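Local coordinates for CELL WALL surface anchor family protein (Streptococcus pneumoniae, PDB 2X9Z) that forms the backbone of the pneumococcal pilus, as the repeating structural subunit (RrgB) of this cell-surface adhesive fibre, at residues A49-E59 with P142-K152; F63-T71 with Y82-L93. The protein carries 1 engineered substitution. All coordinates share one frame; numbering follows the deposited sequence. Where two conformers were deposited one is given.

Contact 1 (A49-E59 with P142-K152)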
loop_
_atom_site.group_PDB
_atom_site.type_symbol
_atom_site.label_atom_id
_atom_site.label_comp_id
_atom_site.label_asym_id
_atom_site.label_seq_id
_atom_site.Cartn_x
_atom_site.Cartn_y
_atom_site.Cartn_z
ATOM N N ALA A 49 16.896 5.351 -6.706
ATOM C CA ALA A 49 16.577 4.958 -8.075
ATOM C C ALA A 49 15.065 4.870 -8.261
ATOM O O ALA A 49 14.568 4.972 -9.380
ATOM C CB ALA A 49 17.212 3.607 -8.396
ATOM N N THR A 50 14.342 4.658 -7.163
ATOM C CA THR A 50 12.890 4.537 -7.191
ATOM C C THR A 50 12.293 5.222 -5.973
ATOM O O THR A 50 12.797 5.078 -4.852
ATOM C CB THR A 50 12.440 3.054 -7.201
ATOM O OG1 THR A 50 12.934 2.409 -8.382
ATOM C CG2 THR A 50 10.912 2.939 -7.150
ATOM N N ALA A 51 11.229 5.982 -6.215
ATOM C CA ALA A 51 10.383 6.530 -5.168
ATOM C C ALA A 51 8.950 6.329 -5.645
ATOM O O ALA A 51 8.445 7.099 -6.463
ATOM C CB ALA A 51 10.682 7.997 -4.936
ATOM N N ASN A 52 8.319 5.273 -5.136
ATOM C CA ASN A 52 7.004 4.836 -5.591
ATOM C C ASN A 52 6.016 4.752 -4.428
ATOM O O ASN A 52 6.347 4.193 -3.378
ATOM C CB ASN A 52 7.149 3.460 -6.250
ATOM C CG ASN A 52 5.827 2.885 -6.729
ATOM O OD1 ASN A 52 5.297 3.293 -7.764
ATOM N ND2 ASN A 52 5.298 1.911 -5.985
ATOM N N TRP A 53 4.813 5.284 -4.626
ATOM C CA TRP A 53 3.743 5.149 -3.643
ATOM C C TRP A 53 2.624 4.310 -4.250
ATOM O O TRP A 53 2.220 4.530 -5.387
ATOM C CB TRP A 53 3.174 6.510 -3.227
ATOM C CG TRP A 53 4.142 7.377 -2.475
ATOM C CD1 TRP A 53 4.248 7.503 -1.111
ATOM C CD2 TRP A 53 5.146 8.236 -3.039
ATOM N NE1 TRP A 53 5.249 8.393 -0.798
ATOM C CE2 TRP A 53 5.816 8.854 -1.961
ATOM C CE3 TRP A 53 5.542 8.542 -4.347
ATOM C CZ2 TRP A 53 6.857 9.761 -2.148
ATOM C CZ3 TRP A 53 6.578 9.443 -4.531
ATOM C CH2 TRP A 53 7.222 10.043 -3.435
ATOM N N SER A 54 2.108 3.369 -3.476
ATOM C CA SER A 54 1.077 2.465 -3.949
ATOM C C SER A 54 -0.032 2.468 -2.893
ATOM O O SER A 54 0.238 2.294 -1.706
ATOM C CB SER A 54 1.679 1.067 -4.132
ATOM O OG SER A 54 0.742 0.134 -4.638
ATOM N N ASP A 55 -1.274 2.658 -3.326
ATOM C CA ASP A 55 -2.396 2.835 -2.414
ATOM C C ASP A 55 -3.605 2.024 -2.892
ATOM O O ASP A 55 -4.003 2.120 -4.048
ATOM C CB ASP A 55 -2.728 4.329 -2.368
ATOM C CG ASP A 55 -3.656 4.711 -1.239
ATOM O OD1 ASP A 55 -4.297 3.846 -0.600
ATOM O OD2 ASP A 55 -3.747 5.935 -1.008
ATOM N N ARG A 56 -4.186 1.219 -2.007
ATOM C CA ARG A 56 -5.430 0.512 -2.322
ATOM C C ARG A 56 -6.386 0.651 -1.158
ATOM O O ARG A 56 -5.962 0.857 -0.022
ATOM C CB ARG A 56 -5.177 -0.968 -2.608
ATOM C CG ARG A 56 -4.333 -1.243 -3.845
ATOM C CD ARG A 56 -5.087 -0.869 -5.130
ATOM N NE ARG A 56 -4.369 -1.255 -6.353
ATOM C CZ ARG A 56 -3.347 -0.583 -6.876
ATOM N NH1 ARG A 56 -2.891 0.507 -6.279
ATOM N NH2 ARG A 56 -2.772 -1.012 -7.993
HETATM N N MSE A 57 -7.679 0.537 -1.424
HETATM C CA MSE A 57 -8.647 0.714 -0.347
HETATM C C MSE A 57 -9.786 -0.292 -0.414
HETATM O O MSE A 57 -10.050 -0.898 -1.459
HETATM C CB MSE A 57 -9.150 2.157 -0.303
HETATM C CG MSE A 57 -9.829 2.630 -1.574
HETATM SE SE MSE A 57 -9.637 4.571 -1.791
HETATM C CE MSE A 57 -7.760 4.552 -2.332
ATOM N N THR A 58 -10.440 -0.493 0.723
ATOM C CA THR A 58 -11.488 -1.509 0.831
ATOM C C THR A 58 -12.749 -1.068 0.085
ATOM O O THR A 58 -12.916 0.112 -0.227
ATOM C CB THR A 58 -11.756 -1.874 2.298
ATOM O OG1 THR A 58 -12.081 -0.690 3.029
ATOM C CG2 THR A 58 -10.497 -2.493 2.910
ATOM N N GLU A 59 -13.623 -2.022 -0.217
ATOM C CA GLU A 59 -14.648 -1.808 -1.237
ATOM C C GLU A 59 -15.708 -0.754 -0.895
ATOM O O GLU A 59 -16.364 -0.230 -1.796
ATOM C CB GLU A 59 -15.307 -3.130 -1.632
ATOM C CG GLU A 59 -16.134 -3.760 -0.540
ATOM C CD GLU A 59 -16.944 -4.946 -1.035
ATOM O OE1 GLU A 59 -16.801 -5.336 -2.212
ATOM O OE2 GLU A 59 -17.731 -5.491 -0.245
ATOM N N PRO A 142 16.608 0.069 -8.573
ATOM C CA PRO A 142 15.199 0.104 -8.984
ATOM C C PRO A 142 14.369 -0.822 -8.097
ATOM O O PRO A 142 14.810 -1.934 -7.798
ATOM C CB PRO A 142 15.253 -0.407 -10.434
ATOM C CG PRO A 142 16.634 -0.046 -10.902
ATOM C CD PRO A 142 17.516 -0.230 -9.696
ATOM N N ASP A 143 13.205 -0.360 -7.655
ATOM C CA ASP A 143 12.340 -1.190 -6.829
ATOM C C ASP A 143 11.022 -1.518 -7.523
ATOM O O ASP A 143 10.378 -0.640 -8.106
ATOM C CB ASP A 143 12.060 -0.537 -5.481
ATOM C CG ASP A 143 11.623 -1.556 -4.448
ATOM O OD1 ASP A 143 12.514 -2.211 -3.853
ATOM O OD2 ASP A 143 10.395 -1.725 -4.257
ATOM N N HIS A 144 10.613 -2.778 -7.418
ATOM C CA HIS A 144 9.416 -3.287 -8.083
ATOM C C HIS A 144 8.271 -3.591 -7.119
ATOM O O HIS A 144 7.249 -4.138 -7.527
ATOM C CB HIS A 144 9.755 -4.547 -8.879
ATOM C CG HIS A 144 10.774 -4.324 -9.951
ATOM N ND1 HIS A 144 12.128 -4.483 -9.744
ATOM C CD2 HIS A 144 10.630 -3.946 -11.243
ATOM C CE1 HIS A 144 12.773 -4.215 -10.864
ATOM N NE2 HIS A 144 11.889 -3.885 -11.787
ATOM N N GLY A 145 8.438 -3.230 -5.852
ATOM C CA GLY A 145 7.407 -3.482 -4.856
ATOM C C GLY A 145 6.235 -2.518 -4.905
ATOM O O GLY A 145 6.315 -1.427 -5.475
ATOM N N ASN A 146 5.137 -2.927 -4.276
ATOM C CA ASN A 146 3.925 -2.118 -4.205
ATOM C C ASN A 146 3.070 -2.595 -3.025
ATOM O O ASN A 146 3.534 -3.389 -2.204
ATOM C CB ASN A 146 3.164 -2.168 -5.529
ATOM C CG ASN A 146 2.920 -3.575 -5.985
ATOM O OD1 ASN A 146 2.489 -4.409 -5.200
ATOM N ND2 ASN A 146 3.221 -3.862 -7.248
ATOM N N THR A 147 1.833 -2.120 -2.919
ATOM C CA THR A 147 1.051 -2.352 -1.709
ATOM C C THR A 147 0.094 -3.539 -1.882
ATOM O O THR A 147 -0.331 -3.844 -2.993
ATOM C CB THR A 147 0.299 -1.062 -1.287
ATOM O OG1 THR A 147 -0.021 -1.118 0.109
ATOM C CG2 THR A 147 -0.970 -0.839 -2.120
ATOM N N PRO A 148 -0.254 -4.228 -0.778
ATOM C CA PRO A 148 -1.229 -5.326 -0.904
ATOM C C PRO A 148 -2.571 -4.900 -1.526
ATOM O O PRO A 148 -3.045 -3.779 -1.301
ATOM C CB PRO A 148 -1.420 -5.792 0.550
ATOM C CG PRO A 148 -0.093 -5.502 1.173
ATOM C CD PRO A 148 0.352 -4.189 0.566
ATOM N N LYS A 149 -3.164 -5.796 -2.311
ATOM C CA LYS A 149 -4.512 -5.605 -2.840
ATOM C C LYS A 149 -5.464 -6.475 -2.012
ATOM O O LYS A 149 -5.346 -7.703 -2.024
ATOM C CB LYS A 149 -4.591 -6.031 -4.312
ATOM C CG LYS A 149 -3.975 -5.055 -5.326
ATOM C CD LYS A 149 -2.443 -5.048 -5.263
ATOM C CE LYS A 149 -1.822 -3.936 -6.101
ATOM N NZ LYS A 149 -0.340 -3.908 -5.879
ATOM N N PRO A 150 -6.403 -5.852 -1.278
ATOM C CA PRO A 150 -7.306 -6.665 -0.453
ATOM C C PRO A 150 -8.212 -7.565 -1.289
ATOM O O PRO A 150 -8.546 -7.234 -2.430
ATOM C CB PRO A 150 -8.145 -5.623 0.294
ATOM C CG PRO A 150 -7.357 -4.371 0.238
ATOM C CD PRO A 150 -6.594 -4.411 -1.052
ATOM N N ASN A 151 -8.597 -8.706 -0.727
ATOM C CA ASN A 151 -9.504 -9.629 -1.405
ATOM C C ASN A 151 -10.367 -10.375 -0.406
ATOM O O ASN A 151 -9.976 -10.571 0.745
ATOM C CB ASN A 151 -8.720 -10.637 -2.251
ATOM C CG ASN A 151 -9.562 -11.289 -3.351
ATOM O OD1 ASN A 151 -10.712 -10.906 -3.595
ATOM N ND2 ASN A 151 -8.982 -12.282 -4.026
ATOM N N LYS A 152 -11.542 -10.790 -0.855
ATOM C CA LYS A 152 -12.385 -11.663 -0.062
ATOM C C LYS A 152 -11.965 -13.107 -0.291
ATOM O O LYS A 152 -11.349 -13.421 -1.314
ATOM C CB LYS A 152 -13.848 -11.470 -0.455
ATOM C CG LYS A 152 -14.403 -10.119 -0.058
ATOM C CD LYS A 152 -15.835 -9.928 -0.518
ATOM C CE LYS A 152 -16.299 -8.513 -0.218
ATOM N NZ LYS A 152 -17.667 -8.246 -0.729
#
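Ser-54 OG is gripped from two sides: it accepts the backbone N-H of Thr-147 (N to OG 3.0 Å, 155° at the hydrogen) and is also hydrogen-bonded to the carboxylate of Asp-92 on the neighbouring strand. CB already points to the loop, and the torsion that sets OG opposite the backbone N (chi1 -178°) brings it up to the Thr-147 N-H. Four residues further back the same scheme recurs, with Asp-143 N donating to Thr-50 OG1 at 2.9 Å and 163°. Asp-143 in turn closes an Asx turn, its OD2 taking the N-H of Gly-145, while OD1 bonds Ser-226. Segment 142-152 runs alongside strand 50-57 in nearly the same direction, but over the face of its sheet, since strands 130-139 and 90-95 already flank that strand. This is the face of a beta-sandwich, in the Cna-B-like pilin domain, turned away from strand 110-120, onto which Trp-53 and Met-57 point. The loop lies between it and the sheet of strands 159-166 and 226-229, which supplies Ser-226. Lys-149 bends at chi2 and lays CE over one face of the Arg-56 guanidinium, 3.6 Å from NH2. Its NZ bonds Thr-147 O at 2.9 Å in the carbonyl plane. Salt bridges from Arg-56 NH2 to Glu-231 and Asp-92 probably offset the nearby lysine charge. NH1 bonds Asp-55 O, whereas NE is buried without a partner. Beyond Pro-150, whose CD packs 4.0 Å from Arg-56 CB, an extended Lys-152 crosses Glu-59, NZ meeting OE2 at 2.8 Å in a salt bridge from above the carboxylate plane.

Contact 2 (F63-T71 with Y82-L93)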
loop_
_atom_site.group_PDB
_atom_site.type_symbol
_atom_site.label_atom_id
_atom_site.label_comp_id
_atom_site.label_asym_id
_atom_site.label_seq_id
_atom_site.Cartn_x
_atom_site.Cartn_y
_atom_site.Cartn_z
ATOM N N PHE A 63 -12.511 4.907 -4.672
ATOM C CA PHE A 63 -11.456 5.834 -5.069
ATOM C C PHE A 63 -11.970 6.817 -6.126
ATOM O O PHE A 63 -12.583 6.403 -7.106
ATOM C CB PHE A 63 -10.249 5.065 -5.611
ATOM C CG PHE A 63 -9.177 5.953 -6.178
ATOM C CD1 PHE A 63 -8.571 6.920 -5.391
ATOM C CD2 PHE A 63 -8.803 5.842 -7.506
ATOM C CE1 PHE A 63 -7.598 7.758 -5.917
ATOM C CE2 PHE A 63 -7.825 6.672 -8.038
ATOM C CZ PHE A 63 -7.228 7.633 -7.242
ATOM N N ASN A 64 -11.738 8.112 -5.919
ATOM C CA ASN A 64 -12.189 9.121 -6.880
ATOM C C ASN A 64 -11.107 9.422 -7.922
ATOM O O ASN A 64 -10.165 10.197 -7.681
ATOM C CB ASN A 64 -12.616 10.412 -6.164
ATOM C CG ASN A 64 -13.849 10.224 -5.293
ATOM O OD1 ASN A 64 -14.667 9.337 -5.532
ATOM N ND2 ASN A 64 -13.989 11.073 -4.282
ATOM N N LYS A 65 -11.234 8.802 -9.086
ATOM C CA LYS A 65 -10.238 9.003 -10.132
ATOM C C LYS A 65 -10.168 10.462 -10.550
ATOM O O LYS A 65 -11.188 11.146 -10.618
ATOM C CB LYS A 65 -10.540 8.128 -11.343
ATOM C CG LYS A 65 -10.468 6.641 -11.053
ATOM C CD LYS A 65 -10.793 5.854 -12.302
ATOM C CE LYS A 65 -10.628 4.369 -12.078
ATOM N NZ LYS A 65 -11.002 3.644 -13.322
ATOM N N GLY A 66 -8.957 10.936 -10.828
ATOM C CA GLY A 66 -8.754 12.297 -11.288
ATOM C C GLY A 66 -8.463 13.267 -10.156
ATOM O O GLY A 66 -8.189 14.441 -10.415
ATOM N N THR A 67 -8.523 12.793 -8.912
ATOM C CA THR A 67 -8.351 13.676 -7.756
ATOM C C THR A 67 -6.944 13.698 -7.158
ATOM O O THR A 67 -6.711 14.395 -6.175
ATOM C CB THR A 67 -9.359 13.358 -6.616
ATOM O OG1 THR A 67 -9.071 12.081 -6.036
ATOM C CG2 THR A 67 -10.793 13.376 -7.143
ATOM N N VAL A 68 -6.008 12.943 -7.732
ATOM C CA VAL A 68 -4.660 12.868 -7.163
ATOM C C VAL A 68 -3.840 14.111 -7.495
ATOM O O VAL A 68 -3.723 14.495 -8.665
ATOM C CB VAL A 68 -3.902 11.601 -7.624
ATOM C CG1 VAL A 68 -2.532 11.531 -6.973
ATOM C CG2 VAL A 68 -4.697 10.354 -7.298
ATOM N N LYS A 69 -3.286 14.735 -6.457
ATOM C CA LYS A 69 -2.370 15.862 -6.605
ATOM C C LYS A 69 -1.089 15.559 -5.837
ATOM O O LYS A 69 -1.122 14.931 -4.779
ATOM C CB LYS A 69 -2.998 17.144 -6.047
ATOM C CG LYS A 69 -4.372 17.499 -6.615
ATOM C CD LYS A 69 -4.279 18.328 -7.881
ATOM C CE LYS A 69 -5.613 18.992 -8.212
ATOM N NZ LYS A 69 -6.665 17.994 -8.503
ATOM N N VAL A 70 0.046 15.984 -6.376
ATOM C CA VAL A 70 1.322 15.731 -5.713
ATOM C C VAL A 70 2.208 16.976 -5.696
ATOM O O VAL A 70 2.370 17.656 -6.716
ATOM C CB VAL A 70 2.069 14.531 -6.355
ATOM C CG1 VAL A 70 2.258 14.733 -7.851
ATOM C CG2 VAL A 70 3.402 14.287 -5.660
ATOM N N THR A 71 2.768 17.260 -4.522
ATOM C CA THR A 71 3.637 18.409 -4.317
ATOM C C THR A 71 4.924 17.972 -3.629
ATOM O O THR A 71 4.941 16.982 -2.889
ATOM C CB THR A 71 2.956 19.497 -3.435
ATOM O OG1 THR A 71 2.632 18.944 -2.152
ATOM C CG2 THR A 71 1.690 20.036 -4.105
ATOM N N TYR A 82 6.360 12.738 -12.706
ATOM C CA TYR A 82 5.816 11.533 -12.091
ATOM C C TYR A 82 4.939 10.777 -13.077
ATOM O O TYR A 82 4.494 11.340 -14.077
ATOM C CB TYR A 82 5.013 11.870 -10.823
ATOM C CG TYR A 82 3.780 12.716 -11.057
ATOM C CD1 TYR A 82 3.875 14.095 -11.196
ATOM C CD2 TYR A 82 2.514 12.139 -11.109
ATOM C CE1 TYR A 82 2.750 14.874 -11.399
ATOM C CE2 TYR A 82 1.382 12.909 -11.317
ATOM C CZ TYR A 82 1.506 14.278 -11.459
ATOM O OH TYR A 82 0.384 15.045 -11.657
ATOM N N ALA A 83 4.704 9.501 -12.784
ATOM C CA ALA A 83 3.815 8.660 -13.563
ATOM C C ALA A 83 2.761 8.115 -12.618
ATOM O O ALA A 83 3.083 7.432 -11.643
ATOM C CB ALA A 83 4.582 7.519 -14.203
ATOM N N LEU A 84 1.507 8.444 -12.903
ATOM C CA LEU A 84 0.373 8.041 -12.089
ATOM C C LEU A 84 -0.462 7.018 -12.850
ATOM O O LEU A 84 -0.801 7.234 -14.015
ATOM C CB LEU A 84 -0.491 9.267 -11.780
ATOM C CG LEU A 84 -1.819 9.028 -11.059
ATOM C CD1 LEU A 84 -1.569 8.509 -9.651
ATOM C CD2 LEU A 84 -2.639 10.301 -11.017
ATOM N N THR A 85 -0.805 5.922 -12.182
ATOM C CA THR A 85 -1.722 4.939 -12.738
ATOM C C THR A 85 -2.863 4.752 -11.753
ATOM O O THR A 85 -2.641 4.403 -10.592
ATOM C CB THR A 85 -1.038 3.586 -12.976
ATOM O OG1 THR A 85 0.123 3.772 -13.794
ATOM C CG2 THR A 85 -1.991 2.623 -13.680
ATOM N N GLU A 86 -4.078 5.001 -12.225
ATOM C CA GLU A 86 -5.269 4.913 -11.404
ATOM C C GLU A 86 -6.090 3.708 -11.816
ATOM O O GLU A 86 -6.322 3.472 -13.007
ATOM C CB GLU A 86 -6.086 6.196 -11.556
ATOM C CG GLU A 86 -5.403 7.412 -10.953
ATOM C CD GLU A 86 -6.143 8.706 -11.240
ATOM O OE1 GLU A 86 -6.062 9.214 -12.381
ATOM O OE2 GLU A 86 -6.802 9.222 -10.320
ATOM N N VAL A 87 -6.530 2.951 -10.820
ATOM C CA VAL A 87 -7.407 1.811 -11.043
ATOM C C VAL A 87 -8.634 1.945 -10.146
ATOM O O VAL A 87 -8.761 2.914 -9.386
ATOM C CB VAL A 87 -6.680 0.470 -10.800
ATOM C CG1 VAL A 87 -5.555 0.292 -11.811
ATOM C CG2 VAL A 87 -6.140 0.399 -9.376
ATOM N N ALA A 88 -9.538 0.979 -10.226
ATOM C CA ALA A 88 -10.807 1.107 -9.526
ATOM C C ALA A 88 -10.638 1.267 -8.017
ATOM O O ALA A 88 -11.393 1.995 -7.376
ATOM C CB ALA A 88 -11.724 -0.078 -9.843
ATOM N N THR A 89 -9.636 0.597 -7.458
ATOM C CA THR A 89 -9.473 0.538 -6.008
ATOM C C THR A 89 -8.327 1.387 -5.451
ATOM O O THR A 89 -8.019 1.289 -4.264
ATOM C CB THR A 89 -9.284 -0.924 -5.527
ATOM O OG1 THR A 89 -8.154 -1.501 -6.193
ATOM C CG2 THR A 89 -10.531 -1.752 -5.823
ATOM N N GLY A 90 -7.697 2.207 -6.288
ATOM C CA GLY A 90 -6.599 3.037 -5.823
ATOM C C GLY A 90 -5.659 3.461 -6.925
ATOM O O GLY A 90 -6.067 3.612 -8.070
ATOM N N PHE A 91 -4.391 3.644 -6.584
ATOM C CA PHE A 91 -3.459 4.192 -7.547
ATOM C C PHE A 91 -2.020 3.864 -7.195
ATOM O O PHE A 91 -1.714 3.446 -6.066
ATOM C CB PHE A 91 -3.626 5.710 -7.645
ATOM C CG PHE A 91 -3.248 6.441 -6.383
ATOM C CD1 PHE A 91 -1.941 6.881 -6.173
ATOM C CD2 PHE A 91 -4.194 6.679 -5.398
ATOM C CE1 PHE A 91 -1.595 7.547 -5.000
ATOM C CE2 PHE A 91 -3.850 7.348 -4.231
ATOM C CZ PHE A 91 -2.551 7.784 -4.033
ATOM N N ASP A 92 -1.147 4.061 -8.172
ATOM C CA ASP A 92 0.294 3.969 -7.979
ATOM C C ASP A 92 0.905 5.220 -8.590
ATOM O O ASP A 92 0.534 5.616 -9.695
ATOM C CB ASP A 92 0.845 2.724 -8.675
ATOM C CG ASP A 92 0.314 1.442 -8.078
ATOM O OD1 ASP A 92 1.047 0.841 -7.279
ATOM O OD2 ASP A 92 -0.825 1.030 -8.404
ATOM N N LEU A 93 1.823 5.852 -7.862
ATOM C CA LEU A 93 2.438 7.102 -8.303
ATOM C C LEU A 93 3.940 6.947 -8.127
ATOM O O LEU A 93 4.412 6.699 -7.020
ATOM C CB LEU A 93 1.924 8.297 -7.487
ATOM C CG LEU A 93 2.310 9.704 -7.979
ATOM C CD1 LEU A 93 1.340 10.752 -7.443
ATOM C CD2 LEU A 93 3.749 10.084 -7.622
HETATM O O HOH W 1 -13.151 4.010 -8.212
HETATM O O HOH W 2 -12.703 2.127 -5.341
HETATM O O HOH W 3 -8.495 4.338 -14.512
HETATM O O HOH W 4 -5.768 11.983 -10.469
HETATM O O HOH W 5 -2.295 14.494 -10.902
#
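Strands 82-87 and 90-93 form an antiparallel hairpin through a type I turn from Val-87 to Gly-90, and 63-71 passes over it, the CA atoms 5.7 Å apart at Phe-63 and Gly-90 but 8.9 Å at Val-70 and Tyr-82. The two belong to the facing sheets of a beta-sandwich in the Cna-B-like domain, and their side chains fill the gap near its edge. Phe-63, swung opposite its backbone N (chi1 174°), lays its ring on Gly-90 CA in a CH-pi contact, 4.2 Å from CA to the ring centroid. The ring meets Phe-91 obliquely, CE1 to CD2 at 3.6 Å, and Tyr-116 of strand 110-120 packs edge-to-face with Phe-91. Val-68 sets CG2 over a face of the Phe-91 ring and CG1 against Leu-93 CD1, while Leu-84 reaches toward it tip to tip, CD2 against CB. A type II turn from Asn-64 to Thr-67 turns the Gly-66 N-H straight at the Glu-86 carboxylate, N to OE2 2.8 Å and 173° at the hydrogen, on the syn side. The same oxygen accepts a second hydrogen bond, from a water that in turn accepts from Val-68 N, so it holds the turn at Gly-66 directly and the residue just after it through the water. Another water joins Val-68 O to Tyr-82 OH. On the same tyrosine, Val-70 CG1 lies over the centre of the ring, 3.6 Å from the Tyr-82 centroid.

After strands 4-9, 26-27 and 33-42 the chain enters strand 50-57, then crosses to the facing sheet as strand 61-72. It returns after a short excursion through strand 75-76, and the 82-93 hairpin closes contact 2 across the sandwich. Helix 97-103 and strands 110-120 and 130-139 follow before 142-152 comes back to strand 50-57 and closes contact 1, a much longer loop that holds the whole of contact 2. The contacts do not cross, and they meet at the sheet: strand 90-95 pairs with strand 50-57, Trp-53 N lying 2.8 Å from Leu-93 O. Contact 2 joins the two sheets, while contact 1 adds the connector toward strand 159-166 outside them.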